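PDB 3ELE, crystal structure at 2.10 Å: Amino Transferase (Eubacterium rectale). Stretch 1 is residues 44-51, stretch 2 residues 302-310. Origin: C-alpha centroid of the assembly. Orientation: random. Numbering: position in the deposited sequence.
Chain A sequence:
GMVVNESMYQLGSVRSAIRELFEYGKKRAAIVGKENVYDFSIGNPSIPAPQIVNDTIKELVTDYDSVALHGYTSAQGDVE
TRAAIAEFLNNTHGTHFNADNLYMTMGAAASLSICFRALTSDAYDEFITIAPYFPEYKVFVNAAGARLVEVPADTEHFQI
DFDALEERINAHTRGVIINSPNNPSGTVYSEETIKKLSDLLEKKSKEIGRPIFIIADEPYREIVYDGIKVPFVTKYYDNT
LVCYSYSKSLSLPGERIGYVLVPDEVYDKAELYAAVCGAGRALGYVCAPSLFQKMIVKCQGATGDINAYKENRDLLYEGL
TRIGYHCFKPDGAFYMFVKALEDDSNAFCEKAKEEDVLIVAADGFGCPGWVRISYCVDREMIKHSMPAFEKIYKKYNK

Stretch 1 (44-51) NPSIPAPQ
Stretch 2 (302-310) ATGDINAYK

A single isoleucine methyl takes the place that a side chain on the opposing loop would need. Ile47 CD1 lies 3.8 Å from Gly304 C, and an ideal CB built on Gly304 would fall 3.0 Å from Ile47 CD1, a clash, and 3.1 Å from Pro48 O. Glycine thus lets the two stretches approach closely, and Pro50 and Gly304 set the register with their CA atoms 4.8 Å apart. The stretches run in opposite directions, since Pro50 meets Ala302 to Gly304 while Pro45 and Ser46 meet Tyr309.

Stretch 1 has no regular helix or strand through Pro50. From Pro45 (phi/psi -47/128) it turns at Ser46 (-111/-10), then runs extended through Ile47 (-97/143), Pro48 (-71/154), Ala49 (-58/152) and Pro50 (-64/151). Stretch 2 begins extended at Ala302 (-69/139) and Thr303 (-144/162), passes through Gly304 (-72/-176) and Asp305 (-73/84), and is helical by Asn307, in a helix that continues beyond Lys310. Ala308 N donates to Asp305 O (3.1 Å).

Ile47 is the centre of the contact, burying 111 Å² of the 395 Å² total. Its CA-to-CB bond points toward stretch 2, and its p, t rotamer (chi1 67°, chi2 -179°) carries Ile47 CD1 to 3.4 Å from Asp305 O, 3.5 Å from Tyr309 CE2 and 4.3 Å from Ile306 CD1. The other branch is used as well: Ile47 CG2 packs 3.8 Å from Ala308 CB and lies over a face of the Tyr309 ring, 4.1 Å from its centroid and 20° off the normal, in a CH-pi contact. A branched aliphatic side chain suits this place because both of its methyls reach the Tyr309 ring, CG2 over a face and CD1 near CE2, while CG2 also meets Ala308 CB.

Tyr309 starts out sideways, but with chi1 at -67° (m) and chi2 at -47° its end comes nearer stretch 1. The ring combines apolar and polar contacts. Its hydroxyl accepts the one direct hydrogen bond between the stretches, from Ser46 N to Tyr309 OH (3.3 Å, N-H...acceptor angle 147°), and also sits 3.6 Å from Pro45 CA. Ser46, in the p rotamer (57°), places OG near the ring plane, 3.3 Å from Tyr309 CE1.

Pro50, with a C-gamma endo pucker, has its CA-to-CB bond toward stretch 2. Pro50 CG lies 4.3 Å from Ala302 CB, Pro50 CB 3.6 Å from Thr303 O and Pro50 CD 3.8 Å from Gly304 N, a compact apolar patch against backbone and a methyl. One water completes the join, donating to Pro48 O (2.5 Å from the water oxygen) and accepting from Asp305 N (2.7 Å from the same oxygen), while the Asp305 carboxylate leads away.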

ATOM      1  N   ASN A  44      -1.753 -18.049  -9.269  1.00 44.92           N
ATOM      2  CA  ASN A  44      -1.823 -17.939  -7.805  1.00 43.93           C
ATOM      3  C   ASN A  44      -1.056 -19.041  -7.097  1.00 43.60           C
ATOM      4  O   ASN A  44      -1.190 -20.206  -7.484  1.00 44.35           O
ATOM      5  CB  ASN A  44      -3.276 -18.000  -7.316  1.00 43.86           C
ATOM      6  CG  ASN A  44      -4.123 -16.818  -7.765  1.00 46.97           C
ATOM      7  OD1 ASN A  44      -5.316 -16.981  -7.981  1.00 51.37           O
ATOM      8  ND2 ASN A  44      -3.525 -15.629  -7.897  1.00 42.39           N
ATOM      9  N   PRO A  45      -0.232 -18.695  -6.072  1.00 42.76           N
ATOM     10  CA  PRO A  45       0.390 -19.726  -5.244  1.00 42.39           C
ATOM     11  C   PRO A  45      -0.618 -20.803  -4.801  1.00 41.09           C
ATOM     12  O   PRO A  45      -1.696 -20.475  -4.310  1.00 40.60           O
ATOM     13  CB  PRO A  45       0.916 -18.933  -4.039  1.00 42.87           C
ATOM     14  CG  PRO A  45       1.302 -17.636  -4.618  1.00 41.76           C
ATOM     15  CD  PRO A  45       0.255 -17.351  -5.682  1.00 42.79           C
ATOM     16  N   SER A  46      -0.268 -22.062  -5.053  1.00 39.40           N
ATOM     17  CA  SER A  46      -1.109 -23.205  -4.745  1.00 38.64           C
ATOM     18  C   SER A  46      -0.602 -24.121  -3.621  1.00 38.79           C
ATOM     19  O   SER A  46      -1.349 -25.011  -3.209  1.00 39.86           O
ATOM     20  CB  SER A  46      -1.325 -24.003  -6.028  1.00 39.39           C
ATOM     21  OG  SER A  46      -0.090 -24.388  -6.581  1.00 37.62           O
ATOM     22  N   ILE A  47       0.637 -23.938  -3.141  1.00 37.71           N
ATOM     23  CA  ILE A  47       1.186 -24.753  -2.018  1.00 37.17           C
ATOM     24  C   ILE A  47       0.994 -23.957  -0.714  1.00 36.44           C
ATOM     25  O   ILE A  47       1.095 -22.718  -0.747  1.00 36.12           O
ATOM     26  CB  ILE A  47       2.680 -25.186  -2.223  1.00 37.16           C
ATOM     27  CG1 ILE A  47       3.669 -23.980  -2.198  1.00 38.69           C
ATOM     28  CG2 ILE A  47       2.817 -26.010  -3.528  1.00 33.87           C
ATOM     29  CD1 ILE A  47       5.157 -24.368  -2.427  1.00 38.06           C
ATOM     30  N   PRO A  48       0.680 -24.639   0.418  1.00 34.86           N
ATOM     31  CA  PRO A  48       0.513 -23.902   1.665  1.00 35.26           C
ATOM     32  C   PRO A  48       1.838 -23.371   2.213  1.00 36.19           C
ATOM     33  O   PRO A  48       2.907 -23.932   1.924  1.00 36.10           O
ATOM     34  CB  PRO A  48      -0.065 -24.951   2.612  1.00 33.79           C
ATOM     35  CG  PRO A  48       0.469 -26.193   2.130  1.00 33.97           C
ATOM     36  CD  PRO A  48       0.457 -26.080   0.637  1.00 34.62           C
ATOM     37  N   ALA A  49       1.754 -22.291   2.996  1.00 35.94           N
ATOM     38  CA  ALA A  49       2.916 -21.695   3.647  1.00 34.45           C
ATOM     39  C   ALA A  49       3.573 -22.762   4.532  1.00 33.40           C
ATOM     40  O   ALA A  49       2.873 -23.669   5.011  1.00 34.03           O
ATOM     41  CB  ALA A  49       2.490 -20.484   4.523  1.00 32.50           C
ATOM     42  N   PRO A  50       4.899 -22.673   4.759  1.00 33.17           N
ATOM     43  CA  PRO A  50       5.520 -23.615   5.702  1.00 34.60           C
ATOM     44  C   PRO A  50       4.928 -23.376   7.098  1.00 35.75           C
ATOM     45  O   PRO A  50       4.555 -22.235   7.426  1.00 37.09           O
ATOM     46  CB  PRO A  50       7.006 -23.214   5.671  1.00 34.63           C
ATOM     47  CG  PRO A  50       6.980 -21.821   5.254  1.00 29.75           C
ATOM     48  CD  PRO A  50       5.899 -21.719   4.254  1.00 32.13           C
ATOM     49  N   GLN A  51       4.876 -24.420   7.914  1.00 35.97           N
ATOM     50  CA  GLN A  51       4.228 -24.332   9.226  1.00 37.50           C
ATOM     51  C   GLN A  51       4.786 -23.244  10.164  1.00 37.42           C
ATOM     52  O   GLN A  51       4.044 -22.735  10.992  1.00 38.49           O
ATOM     53  CB  GLN A  51       4.158 -25.715   9.908  1.00 37.56           C
ATOM     54  CG  GLN A  51       3.137 -25.804  11.060  1.00 42.90           C
ATOM     55  CD  GLN A  51       1.710 -25.398  10.648  1.00 46.30           C
ATOM     56  OE1 GLN A  51       1.161 -25.899   9.663  1.00 49.63           O
ATOM     57  NE2 GLN A  51       1.123 -24.477  11.400  1.00 48.52           N
ATOM     58  N   ALA A 302      13.084 -19.991   5.082  1.00 38.15           N
ATOM     59  CA  ALA A 302      11.921 -20.864   5.020  1.00 37.74           C
ATOM     60  C   ALA A 302      11.171 -20.713   3.704  1.00 38.31           C
ATOM     61  O   ALA A 302      11.032 -19.600   3.170  1.00 37.11           O
ATOM     62  CB  ALA A 302      10.973 -20.589   6.185  1.00 38.09           C
ATOM     63  N   THR A 303      10.735 -21.847   3.164  1.00 38.35           N
ATOM     64  CA  THR A 303       9.921 -21.884   1.956  1.00 39.47           C
ATOM     65  C   THR A 303       8.906 -23.016   2.069  1.00 40.08           C
ATOM     66  O   THR A 303       9.082 -23.941   2.879  1.00 39.51           O
ATOM     67  CB  THR A 303      10.763 -22.131   0.666  1.00 39.66           C
ATOM     68  OG1 THR A 303      11.456 -23.377   0.782  1.00 40.59           O
ATOM     69  CG2 THR A 303      11.776 -21.011   0.408  1.00 38.56           C
ATOM     70  N   GLY A 304       7.860 -22.946   1.243  1.00 40.23           N
ATOM     71  CA  GLY A 304       6.895 -24.048   1.131  1.00 40.28           C
ATOM     72  C   GLY A 304       7.542 -25.224   0.398  1.00 39.98           C
ATOM     73  O   GLY A 304       8.730 -25.174   0.072  1.00 39.58           O
ATOM     74  N   ASP A 305       6.766 -26.282   0.149  1.00 40.70           N
ATOM     75  CA  ASP A 305       7.247 -27.473  -0.575  1.00 40.98           C
ATOM     76  C   ASP A 305       7.422 -27.155  -2.082  1.00 40.93           C
ATOM     77  O   ASP A 305       6.540 -27.446  -2.909  1.00 40.23           O
ATOM     78  CB  ASP A 305       6.290 -28.667  -0.359  1.00 40.80           C
ATOM     79  CG  ASP A 305       6.827 -29.993  -0.926  1.00 42.03           C
ATOM     80  OD1 ASP A 305       8.008 -30.084  -1.345  1.00 42.05           O
ATOM     81  OD2 ASP A 305       6.047 -30.972  -0.914  1.00 46.54           O
ATOM     82  N   ILE A 306       8.586 -26.583  -2.415  1.00 41.37           N
ATOM     83  CA  ILE A 306       8.930 -26.177  -3.800  1.00 41.15           C
ATOM     84  C   ILE A 306       8.945 -27.384  -4.771  1.00 41.08           C
ATOM     85  O   ILE A 306       8.673 -27.216  -5.961  1.00 40.95           O
ATOM     86  CB  ILE A 306      10.309 -25.393  -3.877  1.00 42.03           C
ATOM     87  CG1 ILE A 306      10.335 -24.157  -2.952  1.00 40.57           C
ATOM     88  CG2 ILE A 306      10.645 -24.936  -5.340  1.00 41.52           C
ATOM     89  CD1 ILE A 306       9.239 -23.138  -3.217  1.00 39.98           C
ATOM     90  N   ASN A 307       9.230 -28.588  -4.261  1.00 41.26           N
ATOM     91  CA  ASN A 307       9.243 -29.820  -5.087  1.00 41.00           C
ATOM     92  C   ASN A 307       7.840 -30.234  -5.626  1.00 39.71           C
ATOM     93  O   ASN A 307       7.744 -30.996  -6.600  1.00 38.92           O
ATOM     94  CB  ASN A 307       9.899 -30.977  -4.323  1.00 41.60           C
ATOM     95  CG  ASN A 307      10.346 -32.100  -5.237  1.00 44.38           C
ATOM     96  OD1 ASN A 307       9.655 -33.108  -5.366  1.00 53.53           O
ATOM     97  ND2 ASN A 307      11.476 -31.913  -5.911  1.00 48.91           N
ATOM     98  N   ALA A 308       6.769 -29.745  -4.989  1.00 38.12           N
ATOM     99  CA  ALA A 308       5.400 -29.935  -5.495  1.00 37.37           C
ATOM    100  C   ALA A 308       5.247 -29.246  -6.863  1.00 36.54           C
ATOM    101  O   ALA A 308       4.595 -29.783  -7.761  1.00 35.68           O
ATOM    102  CB  ALA A 308       4.368 -29.388  -4.522  1.00 37.22           C
ATOM    103  N   TYR A 309       5.848 -28.060  -7.008  1.00 34.74           N
ATOM    104  CA  TYR A 309       5.829 -27.340  -8.277  1.00 35.78           C
ATOM    105  C   TYR A 309       6.701 -28.004  -9.356  1.00 36.05           C
ATOM    106  O   TYR A 309       6.342 -27.970 -10.553  1.00 34.87           O
ATOM    107  CB  TYR A 309       6.297 -25.882  -8.103  1.00 35.92           C
ATOM    108  CG  TYR A 309       5.404 -24.946  -7.289  1.00 34.47           C
ATOM    109  CD1 TYR A 309       4.021 -24.889  -7.503  1.00 34.76           C
ATOM    110  CD2 TYR A 309       5.966 -24.015  -6.395  1.00 39.01           C
ATOM    111  CE1 TYR A 309       3.210 -23.986  -6.803  1.00 39.05           C
ATOM    112  CE2 TYR A 309       5.157 -23.080  -5.697  1.00 36.62           C
ATOM    113  CZ  TYR A 309       3.781 -23.076  -5.905  1.00 40.24           C
ATOM    114  OH  TYR A 309       2.975 -22.182  -5.233  1.00 37.86           O
ATOM    115  N   LYS A 310       7.862 -28.532  -8.946  1.00 37.58           N
ATOM    116  CA  LYS A 310       8.796 -29.232  -9.862  1.00 38.19           C
ATOM    117  C   LYS A 310       8.113 -30.459 -10.444  1.00 37.63           C
ATOM    118  O   LYS A 310       8.211 -30.692 -11.641  1.00 38.05           O
ATOM    119  CB  LYS A 310      10.079 -29.684  -9.159  1.00 38.58           C
ATOM    120  CG  LYS A 310      11.175 -30.297 -10.081  1.00 38.62           C
ATOM    121  CD  LYS A 310      12.037 -31.265  -9.285  1.00 45.30           C
ATOM    122  CE  LYS A 310      13.236 -31.779 -10.067  1.00 49.75           C
ATOM    123  NZ  LYS A 310      12.921 -32.502 -11.359  1.00 54.16           N
TER
HETATM  124  O   HOH W   1       4.238 -25.908   1.035  1.00 32.25           O